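PDB 4CVU: beta-mannosidase from Trichoderma harzianum, which probably hydrolyses terminal beta-linked mannose residues from the non-reducing ends of mannosides, acting as a family 2 glycoside hydrolase. Local coordinates for residues Thr890-Ala893 with Gly894-Gly897; Asn405-Phe408 with Asp409-Ser413; Gly356-Asp360 with Ala361-Ser365. All coordinates share one frame; numbering follows the deposited sequence.

Contact 1 of 3, residues Thr890-Ala893 with Gly894-Gly897; sequences THPA and GVLG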
loop_
_atom_site.group_PDB
_atom_site.type_symbol
_atom_site.label_atom_id
_atom_site.label_comp_id
_atom_site.label_asym_id
_atom_site.label_seq_id
_atom_site.Cartn_x
_atom_site.Cartn_y
_atom_site.Cartn_z
ATOM N N THR A 890 -4.068 -9.228 -20.626
ATOM C CA THR A 890 -4.114 -8.892 -19.260
ATOM C C THR A 890 -5.074 -7.727 -19.185
ATOM O O THR A 890 -4.785 -6.739 -19.805
ATOM C CB THR A 890 -2.728 -8.395 -18.727
ATOM O OG1 THR A 890 -1.737 -9.406 -18.914
ATOM C CG2 THR A 890 -2.846 -8.056 -17.236
ATOM N N HIS A 891 -6.201 -7.885 -18.479
ATOM C CA HIS A 891 -7.119 -6.754 -18.185
ATOM C C HIS A 891 -6.590 -5.932 -17.004
ATOM O O HIS A 891 -5.903 -6.456 -16.148
ATOM C CB HIS A 891 -8.540 -7.290 -17.943
ATOM C CG HIS A 891 -8.740 -7.962 -16.622
ATOM N ND1 HIS A 891 -9.059 -7.259 -15.482
ATOM C CD2 HIS A 891 -8.712 -9.265 -16.269
ATOM C CE1 HIS A 891 -9.205 -8.100 -14.478
ATOM N NE2 HIS A 891 -8.988 -9.324 -14.933
ATOM N N PRO A 892 -6.908 -4.624 -16.953
ATOM C CA PRO A 892 -6.376 -3.798 -15.901
ATOM C C PRO A 892 -7.100 -3.979 -14.577
ATOM O O PRO A 892 -8.114 -4.673 -14.497
ATOM C CB PRO A 892 -6.631 -2.374 -16.421
ATOM C CG PRO A 892 -7.888 -2.506 -17.185
ATOM C CD PRO A 892 -7.737 -3.848 -17.879
ATOM N N ALA A 893 -6.563 -3.317 -13.573
ATOM C CA ALA A 893 -7.125 -3.255 -12.233
ATOM C C ALA A 893 -8.578 -2.804 -12.122
ATOM O O ALA A 893 -9.300 -3.278 -11.266
ATOM C CB ALA A 893 -6.258 -2.356 -11.319
ATOM N N GLY A 894 -9.032 -1.858 -12.903
ATOM C CA GLY A 894 -10.407 -1.327 -12.570
ATOM C C GLY A 894 -11.623 -2.168 -13.005
ATOM O O GLY A 894 -12.784 -1.721 -12.882
ATOM N N VAL A 895 -11.392 -3.398 -13.455
ATOM C CA VAL A 895 -12.449 -4.184 -14.059
ATOM C C VAL A 895 -12.387 -5.639 -13.585
ATOM O O VAL A 895 -11.289 -6.147 -13.312
ATOM C CB VAL A 895 -12.354 -4.066 -15.622
ATOM C CG1 VAL A 895 -11.174 -4.824 -16.173
ATOM C CG2 VAL A 895 -13.607 -4.590 -16.258
ATOM N N LEU A 896 -13.570 -6.277 -13.431
ATOM C CA LEU A 896 -13.658 -7.697 -13.097
ATOM C C LEU A 896 -14.280 -8.506 -14.243
ATOM O O LEU A 896 -15.213 -8.040 -14.865
ATOM C CB LEU A 896 -14.472 -7.851 -11.817
ATOM C CG LEU A 896 -13.877 -7.148 -10.583
ATOM C CD1 LEU A 896 -14.871 -7.142 -9.432
ATOM C CD2 LEU A 896 -12.589 -7.839 -10.186
ATOM N N GLY A 897 -13.757 -9.705 -14.512
ATOM C CA GLY A 897 -14.250 -10.541 -15.565
ATOM C C GLY A 897 -13.231 -11.515 -16.087
ATOM O O GLY A 897 -12.258 -11.815 -15.413
HETATM O O HOH W 1 -9.808 -12.158 -14.870
HETATM O O HOH W 2 -9.455 -6.324 -11.308
#
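His891 and Val895 meet across a local turn contact in the Ig-fold domain, where the chain leaves strand 884-890 and enters strand 895-899. The imidazole folds back over the turn because its CG lies between the backbone N and the carbonyl carbon (chi1 75°). ND1 donates to Pro892 O at 2.9 Å, a bent bond of 136° with the acceptor well out of the ring plane, which helps fix the rotation of the ring. The same nitrogen packs against Val895 CG1 at 3.3 Å, while CE1 comes to 3.1 Å from Val895 O. Val895 CG1 also lies 3.5 Å from Pro892 O and reaches the proline ring at Pro892 CD, 4.0 Å away, so this one methyl fills the angle between imidazole and pyrrolidine; a branched apolar residue suits that place. Two waters bridge the polar atoms: one links His891 NE2 to Gly897 O, the other donates to both Ala893 O and Val895 O. Gly897 suits its place for a backbone reason: at phi 155° a CB would press against the preceding carbonyl. Outside the turn, Phe916 meets the His891 ring edge-to-face and Leu918 packs on Val895, while Trp927 touches Pro892. Pro892 to Val895 form a type I beta turn, leading from a strand paired beside Thr932 to one paired with strand 911-921, consistent with a crossing between the two sheets of an Ig-like sandwich.

Contact 2 of 3, residues Asn405-Phe408 with Asp409-Ser413; sequences NRLF and DSVES. With NA (sodium ion), chain B; CD (cadmium ion), chain T.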
loop_
_atom_site.group_PDB
_atom_site.type_symbol
_atom_site.label_atom_id
_atom_site.label_comp_id
_atom_site.label_asym_id
_atom_site.label_seq_id
_atom_site.Cartn_x
_atom_site.Cartn_y
_atom_site.Cartn_z
ATOM N N ASN A 405 -21.719 -14.780 -7.001
ATOM C CA ASN A 405 -22.181 -14.878 -8.379
ATOM C C ASN A 405 -21.041 -14.782 -9.420
ATOM O O ASN A 405 -20.977 -15.625 -10.338
ATOM C CB ASN A 405 -23.334 -13.883 -8.650
ATOM C CG ASN A 405 -24.704 -14.479 -8.272
ATOM O OD1 ASN A 405 -25.053 -15.549 -8.738
ATOM N ND2 ASN A 405 -25.453 -13.794 -7.428
ATOM N N ARG A 406 -20.105 -13.834 -9.234
ATOM C CA ARG A 406 -18.934 -13.743 -10.126
ATOM C C ARG A 406 -18.101 -15.022 -10.090
ATOM O O ARG A 406 -17.570 -15.475 -11.100
ATOM C CB ARG A 406 -18.031 -12.584 -9.737
ATOM C CG ARG A 406 -18.696 -11.212 -9.971
ATOM C CD ARG A 406 -17.667 -10.097 -9.936
ATOM N NE ARG A 406 -17.152 -9.774 -8.617
ATOM C CZ ARG A 406 -17.712 -8.881 -7.779
ATOM N NH1 ARG A 406 -18.832 -8.277 -8.070
ATOM N NH2 ARG A 406 -17.129 -8.605 -6.616
ATOM N N LEU A 407 -17.924 -15.557 -8.884
ATOM C CA LEU A 407 -17.196 -16.822 -8.737
ATOM C C LEU A 407 -17.926 -17.958 -9.464
ATOM O O LEU A 407 -17.273 -18.845 -10.083
ATOM C CB LEU A 407 -17.008 -17.147 -7.259
ATOM C CG LEU A 407 -16.266 -18.448 -6.941
ATOM C CD1 LEU A 407 -15.524 -18.261 -5.615
ATOM C CD2 LEU A 407 -17.195 -19.627 -6.823
ATOM N N PHE A 408 -19.247 -18.015 -9.348
ATOM C CA PHE A 408 -19.957 -19.078 -10.082
ATOM C C PHE A 408 -19.923 -18.882 -11.597
ATOM O O PHE A 408 -19.801 -19.863 -12.321
ATOM C CB PHE A 408 -21.369 -19.314 -9.552
ATOM C CG PHE A 408 -21.397 -20.280 -8.413
ATOM C CD1 PHE A 408 -21.509 -21.658 -8.656
ATOM C CD2 PHE A 408 -21.275 -19.838 -7.102
ATOM C CE1 PHE A 408 -21.571 -22.555 -7.590
ATOM C CE2 PHE A 408 -21.303 -20.732 -6.046
ATOM C CZ PHE A 408 -21.432 -22.098 -6.297
ATOM N N ASP A 409 -19.959 -17.634 -12.065
ATOM C CA ASP A 409 -19.749 -17.389 -13.492
ATOM C C ASP A 409 -18.432 -18.030 -13.952
ATOM O O ASP A 409 -18.388 -18.606 -15.000
ATOM C CB ASP A 409 -19.560 -15.948 -13.839
ATOM C CG ASP A 409 -20.800 -15.090 -13.631
ATOM O OD1 ASP A 409 -21.941 -15.542 -13.507
ATOM O OD2 ASP A 409 -20.602 -13.903 -13.691
ATOM N N SER A 410 -17.354 -17.838 -13.181
ATOM C CA SER A 410 -16.016 -18.340 -13.548
ATOM C C SER A 410 -15.960 -19.869 -13.518
ATOM O O SER A 410 -15.212 -20.500 -14.280
ATOM C CB SER A 410 -14.942 -17.747 -12.605
ATOM O OG SER A 410 -14.800 -16.341 -12.813
ATOM N N VAL A 411 -16.745 -20.464 -12.609
ATOM C CA VAL A 411 -16.873 -21.936 -12.496
ATOM C C VAL A 411 -17.540 -22.531 -13.769
ATOM O O VAL A 411 -17.059 -23.508 -14.360
ATOM C CB VAL A 411 -17.687 -22.333 -11.231
ATOM C CG1 VAL A 411 -18.127 -23.811 -11.269
ATOM C CG2 VAL A 411 -16.888 -22.091 -9.949
ATOM N N GLU A 412 -18.674 -21.963 -14.153
ATOM C CA GLU A 412 -19.395 -22.410 -15.369
ATOM C C GLU A 412 -18.525 -22.265 -16.617
ATOM O O GLU A 412 -18.385 -23.223 -17.439
ATOM C CB GLU A 412 -20.670 -21.613 -15.549
ATOM C CG GLU A 412 -21.639 -21.756 -14.389
ATOM C CD GLU A 412 -23.072 -21.634 -14.838
ATOM O OE1 GLU A 412 -23.484 -22.538 -15.597
ATOM O OE2 GLU A 412 -23.747 -20.635 -14.463
ATOM N N SER A 413 -17.860 -21.106 -16.708
ATOM C CA SER A 413 -17.049 -20.799 -17.870
ATOM C C SER A 413 -15.877 -21.752 -18.073
ATOM O O SER A 413 -15.385 -21.890 -19.199
ATOM C CB SER A 413 -16.498 -19.405 -17.806
ATOM O OG SER A 413 -15.983 -19.058 -19.081
HETATM NA NA NA B . -22.449 -12.655 -13.907
HETATM CD CD CD T . -25.401 -21.830 -17.065
HETATM O O HOH W 3 -26.114 -20.191 -15.872
HETATM O O HOH W 4 -24.805 -23.475 -18.585
HETATM O O HOH W 5 -21.688 -10.207 -12.714
#
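Leu407 and Val411, one helical turn apart, form the close-packed apolar side of this contact: Leu407 CD2 lies 4.0 Å from Val411 CG2, and that same valine methyl rests 3.3 Å from Leu407 O. Leu407 CG stands opposite the backbone N (chi1 180°), which carries the branch along the helix to Val411. Leucine and valine suit this side, which is turned to Leu708 and Phe416. Main-chain i to i+4 bonds include Asp409 N to Asn405 O at 2.8 Å and Glu412 N to Phe408 O at 3.0 Å, the latter nearly straight (173°).

The polar side is wetter and carries two metals. Asp409 holds a sodium ion unevenly, OD2 at 2.2 Å and OD1 at 3.0 Å, with a water as a further ligand; Gln919 and Arg439 also bond to this carboxylate. Glu412 OE1 binds a cadmium ion at 2.5 Å, and OE2 takes a bond from one of its two waters. Arg439 pairs with this glutamate through a salt bridge, and Arg316 bonds to its OE1.

Helix 401-413 links strands 380-389 and 418-421 in a beta-alpha-beta crossover, as in the (beta/alpha)8 catalytic barrel of family 2 glycosidases, with Phe408 packing on Leu419 and on Ile435 of helix 430-439, and Phe898 of strand 895-899 lying against Asp409 and Ser410.

Contact 3 of 3, residues Gly356-Asp360 with Ala361-Ser365; sequences GNITD and AQIAS. With NAG (2-acetamido-2-deoxy-beta-D-glucopyranose), chain F.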
loop_
_atom_site.group_PDB
_atom_site.type_symbol
_atom_site.label_atom_id
_atom_site.label_comp_id
_atom_site.label_asym_id
_atom_site.label_seq_id
_atom_site.Cartn_x
_atom_site.Cartn_y
_atom_site.Cartn_z
ATOM N N GLY A 356 -18.738 -48.756 -3.525
ATOM C CA GLY A 356 -18.761 -50.180 -3.182
ATOM C C GLY A 356 -17.938 -50.944 -4.170
ATOM O O GLY A 356 -17.298 -50.335 -5.061
ATOM N N ASN A 357 -17.962 -52.276 -4.048
ATOM C CA ASN A 357 -17.105 -53.125 -4.875
ATOM C C ASN A 357 -17.370 -52.988 -6.375
ATOM O O ASN A 357 -18.510 -52.794 -6.800
ATOM C CB ASN A 357 -17.290 -54.606 -4.532
ATOM C CG ASN A 357 -16.728 -54.997 -3.186
ATOM O OD1 ASN A 357 -15.951 -54.283 -2.569
ATOM N ND2 ASN A 357 -17.140 -56.166 -2.723
ATOM N N ILE A 358 -16.313 -53.160 -7.163
ATOM C CA ILE A 358 -16.434 -53.315 -8.596
ATOM C C ILE A 358 -17.113 -54.657 -8.842
ATOM O O ILE A 358 -16.604 -55.679 -8.426
ATOM C CB ILE A 358 -15.048 -53.260 -9.300
ATOM C CG1 ILE A 358 -14.356 -51.904 -9.079
ATOM C CG2 ILE A 358 -15.172 -53.521 -10.792
ATOM C CD1 ILE A 358 -14.988 -50.742 -9.813
ATOM N N THR A 359 -18.242 -54.643 -9.545
ATOM C CA THR A 359 -19.080 -55.840 -9.717
ATOM C C THR A 359 -18.520 -56.806 -10.750
ATOM O O THR A 359 -17.679 -56.439 -11.582
ATOM C CB THR A 359 -20.500 -55.454 -10.164
ATOM O OG1 THR A 359 -20.467 -54.974 -11.504
ATOM C CG2 THR A 359 -21.104 -54.363 -9.263
ATOM N N ASP A 360 -18.998 -58.050 -10.724
ATOM C CA ASP A 360 -18.584 -59.046 -11.728
ATOM C C ASP A 360 -18.888 -58.541 -13.130
ATOM O O ASP A 360 -18.080 -58.686 -14.037
ATOM C CB ASP A 360 -19.290 -60.395 -11.499
ATOM C CG ASP A 360 -18.858 -61.064 -10.235
ATOM O OD1 ASP A 360 -17.686 -60.893 -9.862
ATOM O OD2 ASP A 360 -19.667 -61.780 -9.612
ATOM N N ALA A 361 -20.066 -57.939 -13.282
ATOM C CA ALA A 361 -20.464 -57.273 -14.523
ATOM C C ALA A 361 -19.444 -56.227 -14.978
ATOM O O ALA A 361 -19.081 -56.147 -16.161
ATOM C CB ALA A 361 -21.839 -56.629 -14.346
ATOM N N GLN A 362 -18.975 -55.405 -14.059
ATOM C CA GLN A 362 -17.984 -54.387 -14.438
ATOM C C GLN A 362 -16.675 -55.083 -14.834
ATOM O O GLN A 362 -16.025 -54.725 -15.822
ATOM C CB GLN A 362 -17.760 -53.409 -13.266
ATOM C CG GLN A 362 -18.845 -52.337 -13.125
ATOM C CD GLN A 362 -18.679 -51.478 -11.870
ATOM O OE1 GLN A 362 -18.949 -51.922 -10.748
ATOM N NE2 GLN A 362 -18.256 -50.229 -12.060
ATOM N N ILE A 363 -16.281 -56.081 -14.053
ATOM C CA ILE A 363 -15.064 -56.825 -14.351
ATOM C C ILE A 363 -15.113 -57.464 -15.750
ATOM O O ILE A 363 -14.163 -57.339 -16.525
ATOM C CB ILE A 363 -14.766 -57.872 -13.269
ATOM C CG1 ILE A 363 -14.331 -57.152 -11.972
ATOM C CG2 ILE A 363 -13.663 -58.807 -13.735
ATOM C CD1 ILE A 363 -14.311 -58.016 -10.735
ATOM N N ALA A 364 -16.221 -58.127 -16.080
ATOM C CA ALA A 364 -16.367 -58.756 -17.398
ATOM C C ALA A 364 -16.395 -57.723 -18.528
ATOM O O ALA A 364 -16.048 -58.047 -19.665
ATOM C CB ALA A 364 -17.615 -59.613 -17.442
ATOM N N SER A 365 -16.780 -56.481 -18.227
ATOM C CA SER A 365 -16.702 -55.421 -19.206
ATOM C C SER A 365 -15.255 -54.937 -19.432
ATOM O O SER A 365 -14.982 -54.230 -20.404
ATOM C CB SER A 365 -17.623 -54.249 -18.840
ATOM O OG SER A 365 -17.035 -53.352 -17.925
HETATM C C1 NAG F . -16.718 -56.740 -1.449
HETATM C C2 NAG F . -17.745 -57.609 -0.695
HETATM C C3 NAG F . -17.138 -58.271 0.522
HETATM C C4 NAG F . -15.873 -58.992 0.137
HETATM C C5 NAG F . -14.922 -58.012 -0.553
HETATM C C6 NAG F . -13.650 -58.699 -1.046
HETATM C C7 NAG F . -20.020 -56.764 -1.062
HETATM C C8 NAG F . -21.177 -55.914 -0.584
HETATM N N2 NAG F . -18.916 -56.832 -0.308
HETATM O O3 NAG F . -18.087 -59.198 0.980
HETATM O O4 NAG F . -15.279 -59.530 1.287
HETATM O O5 NAG F . -15.576 -57.512 -1.680
HETATM O O6 NAG F . -12.740 -57.700 -1.448
HETATM O O7 NAG F . -20.111 -57.366 -2.123
#
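Gln362 OE1 receives the backbone N-H of Thr359 at 3.1 Å along an almost straight line (174°), though the donor stands 33° out of the amide's carbonyl plane. Thr359 OG1 lies near the same oxygen at 3.5 Å, at most a weak and unsettled bond. In return, Gln362 N donates to Thr359 OG1 at 3.0 Å, and this reciprocal pair is a capping box: threonine at the N-cap, glutamine three residues on. Thr359 can serve because its OG1 sits between the backbone N and the carbonyl carbon (chi1 70°), turned to meet the N-H of Gln362. The other end of the glutamine amide, NE2, bonds to Asn372 OD1, so both ends of the group are used. With an alanine here, the Thr359 N-H would probably lose its acceptor and Asn372 OD1 its partner, leaving the cap held from one side.

Ile358 and Ile363 close the same turn with apolar contact, Ile358 CG2 to Ile363 CG1 at 3.9 Å; flanking the N-cap and the first turn, they form a hydrophobic staple. Ile358 CG2 also touches Gln362 CB at 3.6 Å. Asp360, in the first turn, places its acid where the helix's N-terminal end would probably favour a negative charge. Its backbone carbonyl, Asp360 O, accepts from Ala364 N at 2.8 Å.

Thr359 is also the third residue of the glycosylation sequon Asn357-Ile358-Thr359: Asn357 ND2 is covalently joined to C1 of an N-acetylglucosamine, which also bonds to Leu544 O and Arg557, while Asn357 OD1 bonds to Arg557. The segment follows strand 351-354 and opens helix 360-365, tied by backbone bonds from Gly356 and Ile358 to Asn372 and Gly370 in the loop before strand 374-377.

How the contacts relate
The centre of contact 2 is nearest that of the chain, about 12 Å away, against about 31 Å for contact 3; contacts 1 and 2 are both partly buried, whereas contact 3 is a surface cap. Contacts 1 and 2 meet directly: Leu896 CD1 packs 3.6 Å from Arg406 NE, joining the Ig-fold domain to the helix of a beta-alpha-beta unit. Gln919 is common to both, pairing with Leu896 through the backbone and with Asp409 through its side chain. Contact 3 is remote, its nearest atoms about 39 Å from contact 1 and about 26 Å from contact 2. Chemistry follows place: waters bridge the turn, metals and arginines engage the helix carboxylates, and a reciprocal capping box starts a short surface helix beside a glycosylated asparagine.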